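Local coordinates for protein cystathionine gamma-synthase (PDB 6LGO) that probably makes or breaks down cystathionine as a pyridoxal-phosphate enzyme of the trans-sulfuration family, here with a PLP-like group joined as an imine to a thioether amino acid, at residues Thr181-Thr186 against Phe198-Val203; His205-Tyr210 against Gly219-Ala224; Ala346-Met351 against Asp368-Leu373. The protein carries 1 engineered substitution. All coordinates share one frame; numbering follows the deposited sequence.

Interaction 1. Residues Thr181-Thr186 against Phe198-Val203; sequences TVVDNT and FGADLV. With EBO ((2~{S})-2-azanyl-4-[(3~{S})-3-[(~{E})-[2-methyl-3-oxidanyl-5-(phosphonomethyl)pyridin-4-yl]methylideneamino]-4-oxidanyl-4-oxidanylidene-butyl]sulfanyl-butanoic acid), chain E.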
loop_
_atom_site.group_PDB
_atom_site.type_symbol
_atom_site.label_atom_id
_atom_site.label_comp_id
_atom_site.label_asym_id
_atom_site.label_seq_id
_atom_site.Cartn_x
_atom_site.Cartn_y
_atom_site.Cartn_z
ATOM N N THR A 181 0.592 -8.858 -36.442
ATOM C CA THR A 181 0.876 -9.958 -35.496
ATOM C C THR A 181 0.957 -9.433 -34.064
ATOM O O THR A 181 1.570 -8.388 -33.847
ATOM C CB THR A 181 2.178 -10.708 -35.795
ATOM O OG1 THR A 181 3.176 -9.740 -36.069
ATOM C CG2 THR A 181 2.028 -11.639 -36.963
ATOM N N VAL A 182 0.381 -10.208 -33.148
ATOM C CA VAL A 182 0.510 -9.969 -31.704
ATOM C C VAL A 182 0.912 -11.274 -31.050
ATOM O O VAL A 182 0.256 -12.326 -31.324
ATOM C CB VAL A 182 -0.774 -9.411 -31.101
ATOM C CG1 VAL A 182 -1.965 -10.345 -31.245
ATOM C CG2 VAL A 182 -0.530 -9.099 -29.628
ATOM N N VAL A 183 1.908 -11.201 -30.165
ATOM C CA VAL A 183 2.425 -12.420 -29.490
ATOM C C VAL A 183 2.178 -12.246 -27.981
ATOM O O VAL A 183 2.687 -11.291 -27.322
ATOM C CB VAL A 183 3.921 -12.657 -29.759
ATOM C CG1 VAL A 183 4.367 -13.953 -29.137
ATOM C CG2 VAL A 183 4.291 -12.659 -31.226
ATOM N N ASP A 184 1.494 -13.214 -27.418
ATOM C CA ASP A 184 1.369 -13.346 -25.959
ATOM C C ASP A 184 2.643 -14.041 -25.477
ATOM O O ASP A 184 2.794 -15.232 -25.631
ATOM C CB ASP A 184 0.078 -14.078 -25.623
ATOM C CG ASP A 184 -0.220 -14.200 -24.151
ATOM O OD1 ASP A 184 0.749 -14.026 -23.382
ATOM O OD2 ASP A 184 -1.416 -14.539 -23.816
ATOM N N ASN A 185 3.477 -13.267 -24.805
ATOM C CA ASN A 185 4.820 -13.654 -24.347
ATOM C C ASN A 185 4.781 -13.906 -22.833
ATOM O O ASN A 185 5.839 -13.799 -22.205
ATOM C CB ASN A 185 5.825 -12.586 -24.744
ATOM C CG ASN A 185 7.266 -13.050 -24.647
ATOM O OD1 ASN A 185 8.141 -12.186 -24.520
ATOM N ND2 ASN A 185 7.514 -14.341 -24.767
ATOM N N THR A 186 3.631 -14.254 -22.255
ATOM C CA THR A 186 3.495 -14.395 -20.784
ATOM C C THR A 186 4.457 -15.500 -20.275
ATOM O O THR A 186 5.045 -15.327 -19.205
ATOM C CB THR A 186 2.039 -14.713 -20.473
ATOM O OG1 THR A 186 1.203 -13.648 -20.931
ATOM C CG2 THR A 186 1.799 -15.019 -19.012
ATOM N N PHE A 198 11.797 -10.374 -34.104
ATOM C CA PHE A 198 11.436 -11.174 -35.291
ATOM C C PHE A 198 10.433 -10.380 -36.110
ATOM O O PHE A 198 9.913 -10.940 -37.061
ATOM C CB PHE A 198 10.906 -12.562 -34.894
ATOM C CG PHE A 198 11.910 -13.414 -34.161
ATOM C CD1 PHE A 198 13.022 -13.891 -34.803
ATOM C CD2 PHE A 198 11.837 -13.597 -32.805
ATOM C CE1 PHE A 198 14.024 -14.574 -34.132
ATOM C CE2 PHE A 198 12.833 -14.269 -32.122
ATOM C CZ PHE A 198 13.922 -14.774 -32.790
ATOM N N GLY A 199 10.180 -9.096 -35.814
ATOM C CA GLY A 199 9.255 -8.313 -36.662
ATOM C C GLY A 199 7.783 -8.293 -36.229
ATOM O O GLY A 199 6.974 -7.597 -36.898
ATOM N N ALA A 200 7.387 -8.886 -35.098
ATOM C CA ALA A 200 5.985 -8.807 -34.599
ATOM C C ALA A 200 5.570 -7.340 -34.385
ATOM O O ALA A 200 6.410 -6.544 -34.041
ATOM C CB ALA A 200 5.913 -9.549 -33.281
ATOM N N ASP A 201 4.307 -6.975 -34.558
ATOM C CA ASP A 201 3.860 -5.564 -34.358
ATOM C C ASP A 201 3.593 -5.293 -32.862
ATOM O O ASP A 201 3.797 -4.180 -32.454
ATOM C CB ASP A 201 2.587 -5.299 -35.163
ATOM C CG ASP A 201 2.793 -5.565 -36.655
ATOM O OD1 ASP A 201 3.434 -4.750 -37.303
ATOM O OD2 ASP A 201 2.404 -6.658 -37.133
ATOM N N LEU A 202 3.177 -6.299 -32.087
ATOM C CA LEU A 202 2.743 -6.186 -30.679
ATOM C C LEU A 202 3.170 -7.405 -29.858
ATOM O O LEU A 202 3.100 -8.582 -30.342
ATOM C CB LEU A 202 1.229 -6.097 -30.615
ATOM C CG LEU A 202 0.571 -4.935 -31.330
ATOM C CD1 LEU A 202 -0.854 -5.272 -31.666
ATOM C CD2 LEU A 202 0.589 -3.700 -30.479
ATOM N N VAL A 203 3.532 -7.136 -28.621
ATOM C CA VAL A 203 3.740 -8.222 -27.665
ATOM C C VAL A 203 2.977 -7.827 -26.399
ATOM O O VAL A 203 2.899 -6.595 -26.051
ATOM C CB VAL A 203 5.231 -8.508 -27.424
ATOM C CG1 VAL A 203 5.958 -7.312 -26.824
ATOM C CG2 VAL A 203 5.395 -9.710 -26.486
HETATM O O6 EBO E . -3.095 -20.312 -16.879
HETATM C C15 EBO E . -3.234 -19.627 -15.805
HETATM O O5 EBO E . -3.029 -20.050 -14.661
HETATM C C8 EBO E . -3.694 -18.223 -15.762
HETATM C C9 EBO E . -5.026 -17.929 -14.948
HETATM C C10 EBO E . -6.035 -19.124 -14.812
HETATM S S EBO E . -7.308 -18.420 -13.916
HETATM C C11 EBO E . -8.559 -19.393 -14.602
HETATM C C12 EBO E . -9.743 -19.332 -13.706
HETATM C C13 EBO E . -10.595 -18.094 -13.657
HETATM C C14 EBO E . -11.136 -17.629 -14.969
HETATM O O4 EBO E . -10.416 -16.977 -15.716
HETATM O O3 EBO E . -12.291 -17.795 -15.327
HETATM N N2 EBO E . -11.607 -18.557 -12.715
HETATM N N1 EBO E . -3.465 -17.647 -17.123
HETATM C C7 EBO E . -3.591 -16.442 -17.434
HETATM C C3 EBO E . -3.181 -15.889 -18.722
HETATM C C2 EBO E . -2.301 -16.645 -19.548
HETATM O O7 EBO E . -1.853 -17.907 -19.218
HETATM C C4 EBO E . -3.614 -14.515 -19.118
HETATM C C6 EBO E . -4.385 -13.413 -18.353
HETATM P P EBO E . -4.487 -12.622 -16.636
HETATM O O2 EBO E . -3.672 -11.647 -15.859
HETATM O O1 EBO E . -5.773 -11.703 -16.761
HETATM O O EBO E . -5.016 -13.597 -15.527
HETATM C C5 EBO E . -3.131 -14.261 -20.488
HETATM N N EBO E . -2.298 -14.951 -21.314
HETATM C C1 EBO E . -1.911 -16.134 -20.861
HETATM C C EBO E . -0.973 -17.037 -21.557
#
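V183 N gives a hydrogen bond to L202 O at 2.9 Å, the backbone link that sets strands 180-184 and 202-206 side by side as parallel neighbours in the central seven-stranded sheet of the PLP-binding domain. V182 pairs with L202 on one face and V183 with V203 on the other. On the first face a V182 chi1 of 61° sets CG1 between backbone N and carbonyl carbon and leaves CG2 anti to the N, 3.6 Å from L202 CB, the two side chains crossing at a slant. On the second, V203 CG2 packs against N185 CB at 3.4 Å, while V183 CG2 reaches the methyl of A200.

Where the strands begin, D201 carries the pairing beyond the regular ladder. Its OD2 accepts T181 N at 2.9 Å through the anti lone pair, a bond bent little from straight (164°), and weaker bonds run from the amides of D201 and L202 to T181 O. Further out, helix 167-176 packs on T181, V183 and A200, and strand 151-155 borders the other side of 180-184.

At the opposite end the chain leaves the strand in an Asx turn. D184 OD1 accepts from T186 N and T186 OG1, which should limit the rotation of the carboxylate. That leaves D184 OD2 2.7 Å from the pyridine nitrogen N of EBO, the carboxylate-to-ring-nitrogen pairing familiar from fold-type I PLP enzymes.

Interaction 2. Residues His205-Tyr210 against Gly219-Ala224; sequences HSTTKY and GGAVVA. With EBO ((2~{S})-2-azanyl-4-[(3~{S})-3-[(~{E})-[2-methyl-3-oxidanyl-5-(phosphonomethyl)pyridin-4-yl]methylideneamino]-4-oxidanyl-4-oxidanylidene-butyl]sulfanyl-butanoic acid), chain E.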
loop_
_atom_site.group_PDB
_atom_site.type_symbol
_atom_site.label_atom_id
_atom_site.label_comp_id
_atom_site.label_asym_id
_atom_site.label_seq_id
_atom_site.Cartn_x
_atom_site.Cartn_y
_atom_site.Cartn_z
ATOM N N HIS A 205 1.564 -9.229 -22.267
ATOM C CA HIS A 205 1.826 -10.111 -21.119
ATOM C C HIS A 205 0.674 -10.015 -20.146
ATOM O O HIS A 205 0.070 -8.946 -20.048
ATOM C CB HIS A 205 3.055 -9.650 -20.368
ATOM C CG HIS A 205 4.306 -9.694 -21.151
ATOM N ND1 HIS A 205 5.158 -10.788 -21.083
ATOM C CD2 HIS A 205 4.913 -8.747 -21.893
ATOM C CE1 HIS A 205 6.220 -10.485 -21.852
ATOM N NE2 HIS A 205 6.035 -9.279 -22.435
ATOM N N SER A 206 0.422 -11.119 -19.453
ATOM C CA SER A 206 -0.117 -11.120 -18.085
ATOM C C SER A 206 1.062 -10.801 -17.172
ATOM O O SER A 206 1.916 -11.675 -17.005
ATOM C CB SER A 206 -0.706 -12.408 -17.745
ATOM O OG SER A 206 -1.066 -12.356 -16.395
ATOM N N THR A 207 1.126 -9.581 -16.644
ATOM C CA THR A 207 2.178 -9.163 -15.695
ATOM C C THR A 207 1.959 -9.900 -14.388
ATOM O O THR A 207 2.902 -9.969 -13.615
ATOM C CB THR A 207 2.227 -7.665 -15.502
ATOM O OG1 THR A 207 1.013 -7.184 -14.916
ATOM C CG2 THR A 207 2.494 -7.041 -16.847
ATOM N N THR A 208 0.769 -10.488 -14.222
ATOM C CA THR A 208 0.432 -11.356 -13.083
ATOM C C THR A 208 1.516 -12.427 -12.939
ATOM O O THR A 208 1.688 -12.966 -11.794
ATOM C CB THR A 208 -0.932 -12.002 -13.285
ATOM O OG1 THR A 208 -1.880 -11.004 -13.722
ATOM C CG2 THR A 208 -1.362 -12.737 -12.057
ATOM N N LYS A 209 2.108 -12.877 -14.041
ATOM C CA LYS A 209 2.976 -14.075 -13.979
ATOM C C LYS A 209 4.404 -13.676 -13.603
ATOM O O LYS A 209 4.560 -13.166 -12.528
ATOM C CB LYS A 209 2.794 -14.958 -15.205
ATOM C CG LYS A 209 1.352 -15.157 -15.605
ATOM C CD LYS A 209 0.329 -15.462 -14.472
ATOM C CE LYS A 209 -1.025 -15.737 -15.120
ATOM N NZ LYS A 209 -2.067 -15.602 -14.095
ATOM N N TYR A 210 5.404 -14.035 -14.383
ATOM C CA TYR A 210 6.830 -13.831 -14.062
ATOM C C TYR A 210 7.208 -12.366 -13.841
ATOM O O TYR A 210 8.094 -12.059 -13.056
ATOM C CB TYR A 210 7.649 -14.354 -15.226
ATOM C CG TYR A 210 7.673 -15.860 -15.277
ATOM C CD1 TYR A 210 8.384 -16.587 -14.322
ATOM C CD2 TYR A 210 6.924 -16.565 -16.212
ATOM C CE1 TYR A 210 8.413 -17.977 -14.327
ATOM C CE2 TYR A 210 6.906 -17.962 -16.211
ATOM C CZ TYR A 210 7.659 -18.667 -15.277
ATOM O OH TYR A 210 7.673 -20.046 -15.316
ATOM N N GLY A 219 -2.426 -8.013 -13.507
ATOM C CA GLY A 219 -2.139 -6.952 -14.457
ATOM C C GLY A 219 -1.815 -7.472 -15.840
ATOM O O GLY A 219 -1.477 -8.685 -16.021
ATOM N N GLY A 220 -1.863 -6.554 -16.808
ATOM C CA GLY A 220 -1.400 -6.829 -18.174
ATOM C C GLY A 220 -0.485 -5.744 -18.706
ATOM O O GLY A 220 -0.454 -4.624 -18.132
ATOM N N ALA A 221 0.131 -6.024 -19.862
ATOM C CA ALA A 221 0.921 -5.033 -20.608
ATOM C C ALA A 221 0.813 -5.312 -22.098
ATOM O O ALA A 221 0.815 -6.509 -22.468
ATOM C CB ALA A 221 2.398 -5.025 -20.152
ATOM N N VAL A 222 0.886 -4.239 -22.882
ATOM C CA VAL A 222 0.962 -4.290 -24.330
ATOM C C VAL A 222 2.069 -3.346 -24.751
ATOM O O VAL A 222 2.013 -2.195 -24.388
ATOM C CB VAL A 222 -0.338 -3.908 -25.018
ATOM C CG1 VAL A 222 -0.205 -4.186 -26.515
ATOM C CG2 VAL A 222 -1.479 -4.709 -24.454
ATOM N N VAL A 223 2.979 -3.849 -25.580
ATOM C CA VAL A 223 4.110 -3.084 -26.131
ATOM C C VAL A 223 3.981 -3.160 -27.622
ATOM O O VAL A 223 4.013 -4.289 -28.159
ATOM C CB VAL A 223 5.446 -3.691 -25.677
ATOM C CG1 VAL A 223 6.593 -2.995 -26.406
ATOM C CG2 VAL A 223 5.621 -3.570 -24.161
ATOM N N ALA A 224 3.931 -2.042 -28.282
ATOM C CA ALA A 224 3.922 -1.964 -29.770
ATOM C C ALA A 224 5.310 -1.674 -30.286
ATOM O O ALA A 224 5.940 -0.794 -29.740
ATOM C CB ALA A 224 2.995 -0.865 -30.185
HETATM O O6 EBO E . -3.095 -20.312 -16.879
HETATM C C15 EBO E . -3.234 -19.627 -15.805
HETATM O O5 EBO E . -3.029 -20.050 -14.661
HETATM C C8 EBO E . -3.694 -18.223 -15.762
HETATM C C9 EBO E . -5.026 -17.929 -14.948
HETATM C C10 EBO E . -6.035 -19.124 -14.812
HETATM S S EBO E . -7.308 -18.420 -13.916
HETATM C C11 EBO E . -8.559 -19.393 -14.602
HETATM C C12 EBO E . -9.743 -19.332 -13.706
HETATM C C13 EBO E . -10.595 -18.094 -13.657
HETATM C C14 EBO E . -11.136 -17.629 -14.969
HETATM O O4 EBO E . -10.416 -16.977 -15.716
HETATM O O3 EBO E . -12.291 -17.795 -15.327
HETATM N N2 EBO E . -11.607 -18.557 -12.715
HETATM N N1 EBO E . -3.465 -17.647 -17.123
HETATM C C7 EBO E . -3.591 -16.442 -17.434
HETATM C C3 EBO E . -3.181 -15.889 -18.722
HETATM C C2 EBO E . -2.301 -16.645 -19.548
HETATM O O7 EBO E . -1.853 -17.907 -19.218
HETATM C C4 EBO E . -3.614 -14.515 -19.118
HETATM C C6 EBO E . -4.385 -13.413 -18.353
HETATM P P EBO E . -4.487 -12.622 -16.636
HETATM O O2 EBO E . -3.672 -11.647 -15.859
HETATM O O1 EBO E . -5.773 -11.703 -16.761
HETATM O O EBO E . -5.016 -13.597 -15.527
HETATM C C5 EBO E . -3.131 -14.261 -20.488
HETATM N N EBO E . -2.298 -14.951 -21.314
HETATM C C1 EBO E . -1.911 -16.134 -20.861
HETATM C C EBO E . -0.973 -17.037 -21.557
#
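T208 OG1 sits among several polar groups: it takes a hydrogen bond from G219 N at 3.0 Å (161°) and gives one to the phosphonate oxygen O2 of EBO at 2.9 Å. S206 OG donates to the same O2 at 2.8 Å, so two hydroxyls, one from the strand end and one from the turn after it, hold a single phosphonate oxygen of EBO. S206 has a chi1 of 174°, which turns OG away from its own amide and puts it on the face of the sheet where the phosphonate lies.

Behind these hydroxyls the backbone pairs as antiparallel strands. H205 and A221 form a hydrogen-bonded pair, H205 N to A221 O at 2.8 Å and A221 N to H205 O at 2.9 Å; S206 and G220 follow as a non-hydrogen-bonded pair. Past the strand, G219 O receives weak bonds from the amides of T207 and T208, tying the turn to the start of strand 220-224. T207 CG2 rests on the methyl of A221 at 3.9 Å, on the same face as H205, whose NE2 bonds to E76.

The turn leads directly to K209, the predicted Schiff-base lysine. Here EBO carries its own imine, and K209 NZ lies 3.5 Å from C8 of EBO, bonded instead to S337 and to Y57 of the second subunit. The chemistry is consistent with an external aldimine: the lysine is displaced, while the hydroxyls of S206 and T208 still hold O2 of the phosphonate.

Interaction 3. Residues Ala346-Met351 against Asp368-Leu373; sequences AHPASM and DGLLRL. With EBO ((2~{S})-2-azanyl-4-[(3~{S})-3-[(~{E})-[2-methyl-3-oxidanyl-5-(phosphonomethyl)pyridin-4-yl]methylideneamino]-4-oxidanyl-4-oxidanylidene-butyl]sulfanyl-butanoic acid), chain E.
A346 and R372 form an antiparallel hydrogen-bonded pair joining strands 344-346 and 371-374, with A346 N to R372 O and R372 N to A346 O both at 2.9 Å and the latter nearly straight (176°). From this pair in the five-stranded sheet of the C-terminal part, the chain after A346 turns along residues 368-371.

H347 makes the main side-chain link there. CG stands anti to the backbone N (chi1 174°), bringing the imidazole to the turn before the strand, where NE2 donates to D368 O at 2.6 Å. The carbonyl oxygen lies close to the ring plane, although the donor itself is tilted 35° from the carbonyl plane. ND1 is paired with S350 OG at 2.7 Å, so both ring nitrogens have partners and the ring's rotation is fixed. L371 CD2 approaches the ring's edge, while a water bridging A349 N and L370 O lies over one face. F49 of the second subunit makes an edge-to-face contact with the same ring, placing this turn at the subunit interface. Next along, P348 packs CG against L370 CD2 at 4.2 Å and slants across the CB of R372.

R372 leaves the sheet on the A346 side, extended as far as a bend at chi3. The guanidinium meets the amino-acid carboxylate of EBO edge-on with two nearly straight bonds, NH1 to O6 at 2.8 Å and NH2 to O5 at 3.0 Å. This fork-like, two-to-two pairing is as expected of the carboxylate-binding arginine of fold-type I PLP enzymes. Opposite charges and matched geometry would hold the amino-acid carboxylate in a defined orientation beside the imine.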
loop_
_atom_site.group_PDB
_atom_site.type_symbol
_atom_site.label_atom_id
_atom_site.label_comp_id
_atom_site.label_asym_id
_atom_site.label_seq_id
_atom_site.Cartn_x
_atom_site.Cartn_y
_atom_site.Cartn_z
ATOM N N ALA A 346 -1.440 -27.125 -11.272
ATOM C CA ALA A 346 -2.833 -27.014 -11.741
ATOM C C ALA A 346 -3.235 -28.234 -12.572
ATOM O O ALA A 346 -2.347 -28.976 -13.091
ATOM C CB ALA A 346 -2.984 -25.730 -12.474
ATOM N N HIS A 347 -4.536 -28.456 -12.643
ATOM C CA HIS A 347 -5.213 -29.486 -13.484
ATOM C C HIS A 347 -6.023 -28.735 -14.536
ATOM O O HIS A 347 -7.061 -28.150 -14.200
ATOM C CB HIS A 347 -6.038 -30.425 -12.604
ATOM C CG HIS A 347 -6.859 -31.396 -13.386
ATOM N ND1 HIS A 347 -8.247 -31.262 -13.478
ATOM C CD2 HIS A 347 -6.516 -32.523 -14.061
ATOM C CE1 HIS A 347 -8.734 -32.283 -14.184
ATOM N NE2 HIS A 347 -7.685 -33.059 -14.570
ATOM N N PRO A 348 -5.448 -28.496 -15.742
ATOM C CA PRO A 348 -6.052 -27.555 -16.692
ATOM C C PRO A 348 -7.517 -27.843 -17.039
ATOM O O PRO A 348 -8.288 -26.839 -17.174
ATOM C CB PRO A 348 -5.110 -27.592 -17.917
ATOM C CG PRO A 348 -3.743 -27.923 -17.290
ATOM C CD PRO A 348 -4.057 -28.877 -16.137
ATOM N N ALA A 349 -7.926 -29.121 -17.082
ATOM C CA ALA A 349 -9.311 -29.516 -17.492
ATOM C C ALA A 349 -10.400 -28.871 -16.579
ATOM O O ALA A 349 -11.454 -28.377 -17.080
ATOM C CB ALA A 349 -9.392 -31.038 -17.548
ATOM N N SER A 350 -10.153 -28.871 -15.268
ATOM C CA SER A 350 -11.053 -28.387 -14.180
ATOM C C SER A 350 -10.627 -26.985 -13.673
ATOM O O SER A 350 -11.343 -26.407 -12.865
ATOM C CB SER A 350 -11.060 -29.401 -13.042
ATOM O OG SER A 350 -9.821 -29.420 -12.343
ATOM N N MET A 351 -9.485 -26.427 -14.107
ATOM C CA MET A 351 -8.958 -25.164 -13.526
ATOM C C MET A 351 -8.717 -24.137 -14.664
ATOM O O MET A 351 -9.700 -23.427 -15.119
ATOM C CB MET A 351 -7.680 -25.487 -12.701
ATOM C CG MET A 351 -7.957 -26.252 -11.408
ATOM S SD MET A 351 -6.551 -26.892 -10.452
ATOM C CE MET A 351 -5.919 -25.350 -9.796
ATOM N N ASP A 368 -7.878 -35.038 -19.746
ATOM C CA ASP A 368 -8.413 -35.038 -18.359
ATOM C C ASP A 368 -7.316 -35.409 -17.336
ATOM O O ASP A 368 -7.504 -35.093 -16.119
ATOM C CB ASP A 368 -9.691 -35.889 -18.314
ATOM C CG ASP A 368 -10.916 -35.170 -18.919
ATOM O OD1 ASP A 368 -10.780 -34.038 -19.462
ATOM O OD2 ASP A 368 -12.024 -35.729 -18.794
ATOM N N GLY A 369 -6.217 -36.009 -17.769
ATOM C CA GLY A 369 -5.107 -36.462 -16.909
ATOM C C GLY A 369 -3.986 -35.411 -16.817
ATOM O O GLY A 369 -3.078 -35.582 -16.014
ATOM N N LEU A 370 -4.057 -34.311 -17.550
ATOM C CA LEU A 370 -2.867 -33.405 -17.652
ATOM C C LEU A 370 -2.729 -32.597 -16.353
ATOM O O LEU A 370 -3.731 -32.033 -15.890
ATOM C CB LEU A 370 -2.986 -32.499 -18.877
ATOM C CG LEU A 370 -1.727 -31.685 -19.172
ATOM C CD1 LEU A 370 -0.590 -32.551 -19.708
ATOM C CD2 LEU A 370 -2.015 -30.521 -20.112
ATOM N N LEU A 371 -1.516 -32.626 -15.784
ATOM C CA LEU A 371 -1.049 -31.703 -14.715
ATOM C C LEU A 371 -0.007 -30.731 -15.276
ATOM O O LEU A 371 0.825 -31.151 -16.106
ATOM C CB LEU A 371 -0.542 -32.540 -13.536
ATOM C CG LEU A 371 -1.656 -33.372 -12.884
ATOM C CD1 LEU A 371 -1.035 -34.371 -11.930
ATOM C CD2 LEU A 371 -2.736 -32.474 -12.211
ATOM N N ARG A 372 -0.096 -29.474 -14.836
ATOM C CA ARG A 372 0.845 -28.383 -15.159
ATOM C C ARG A 372 1.578 -27.917 -13.914
ATOM O O ARG A 372 0.930 -27.674 -12.896
ATOM C CB ARG A 372 0.101 -27.219 -15.794
ATOM C CG ARG A 372 0.992 -26.157 -16.387
ATOM C CD ARG A 372 0.138 -24.972 -16.786
ATOM N NE ARG A 372 -0.265 -24.188 -15.617
ATOM C CZ ARG A 372 -1.049 -23.104 -15.626
ATOM N NH1 ARG A 372 -1.562 -22.675 -16.773
ATOM N NH2 ARG A 372 -1.314 -22.491 -14.458
ATOM N N LEU A 373 2.907 -27.815 -14.015
ATOM C CA LEU A 373 3.739 -27.307 -12.915
ATOM C C LEU A 373 4.205 -25.917 -13.271
ATOM O O LEU A 373 4.630 -25.727 -14.442
ATOM C CB LEU A 373 4.961 -28.186 -12.780
ATOM C CG LEU A 373 4.725 -29.622 -12.372
ATOM C CD1 LEU A 373 6.080 -30.355 -12.245
ATOM C CD2 LEU A 373 3.947 -29.640 -11.055
HETATM O O6 EBO E . -3.095 -20.312 -16.879
HETATM C C15 EBO E . -3.234 -19.627 -15.805
HETATM O O5 EBO E . -3.029 -20.050 -14.661
HETATM C C8 EBO E . -3.694 -18.223 -15.762
HETATM C C9 EBO E . -5.026 -17.929 -14.948
HETATM C C10 EBO E . -6.035 -19.124 -14.812
HETATM S S EBO E . -7.308 -18.420 -13.916
HETATM C C11 EBO E . -8.559 -19.393 -14.602
HETATM C C12 EBO E . -9.743 -19.332 -13.706
HETATM C C13 EBO E . -10.595 -18.094 -13.657
HETATM C C14 EBO E . -11.136 -17.629 -14.969
HETATM O O4 EBO E . -10.416 -16.977 -15.716
HETATM O O3 EBO E . -12.291 -17.795 -15.327
HETATM N N2 EBO E . -11.607 -18.557 -12.715
HETATM N N1 EBO E . -3.465 -17.647 -17.123
HETATM C C7 EBO E . -3.591 -16.442 -17.434
HETATM C C3 EBO E . -3.181 -15.889 -18.722
HETATM C C2 EBO E . -2.301 -16.645 -19.548
HETATM O O7 EBO E . -1.853 -17.907 -19.218
HETATM C C4 EBO E . -3.614 -14.515 -19.118
HETATM C C6 EBO E . -4.385 -13.413 -18.353
HETATM P P EBO E . -4.487 -12.622 -16.636
HETATM O O2 EBO E . -3.672 -11.647 -15.859
HETATM O O1 EBO E . -5.773 -11.703 -16.761
HETATM O O EBO E . -5.016 -13.597 -15.527
HETATM C C5 EBO E . -3.131 -14.261 -20.488
HETATM N N EBO E . -2.298 -14.951 -21.314
HETATM C C1 EBO E . -1.911 -16.134 -20.861
HETATM C C EBO E . -0.973 -17.037 -21.557
HETATM O O HOH W 1 -6.061 -31.554 -17.234
#

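How the interactions relate
Interactions 1 and 2 are successive steps across one sheet: both use strand 202-206, which pairs in parallel with 180-184 and antiparallel with 220-224. They touch directly, through T186 OG1 with S206 N and V203 O with V223 N. Both are buried in the core. Interaction 3 belongs to the other sheet, its centre about 27 Å from that of interaction 1 and 23 Å from that of interaction 2; it is mostly buried too, and reaches the surface at D368. All three converge on EBO with different chemistry: a carboxylate at the ring nitrogen, hydroxyls at the phosphonate, and a guanidinium at the carboxylate of the bound amino acid.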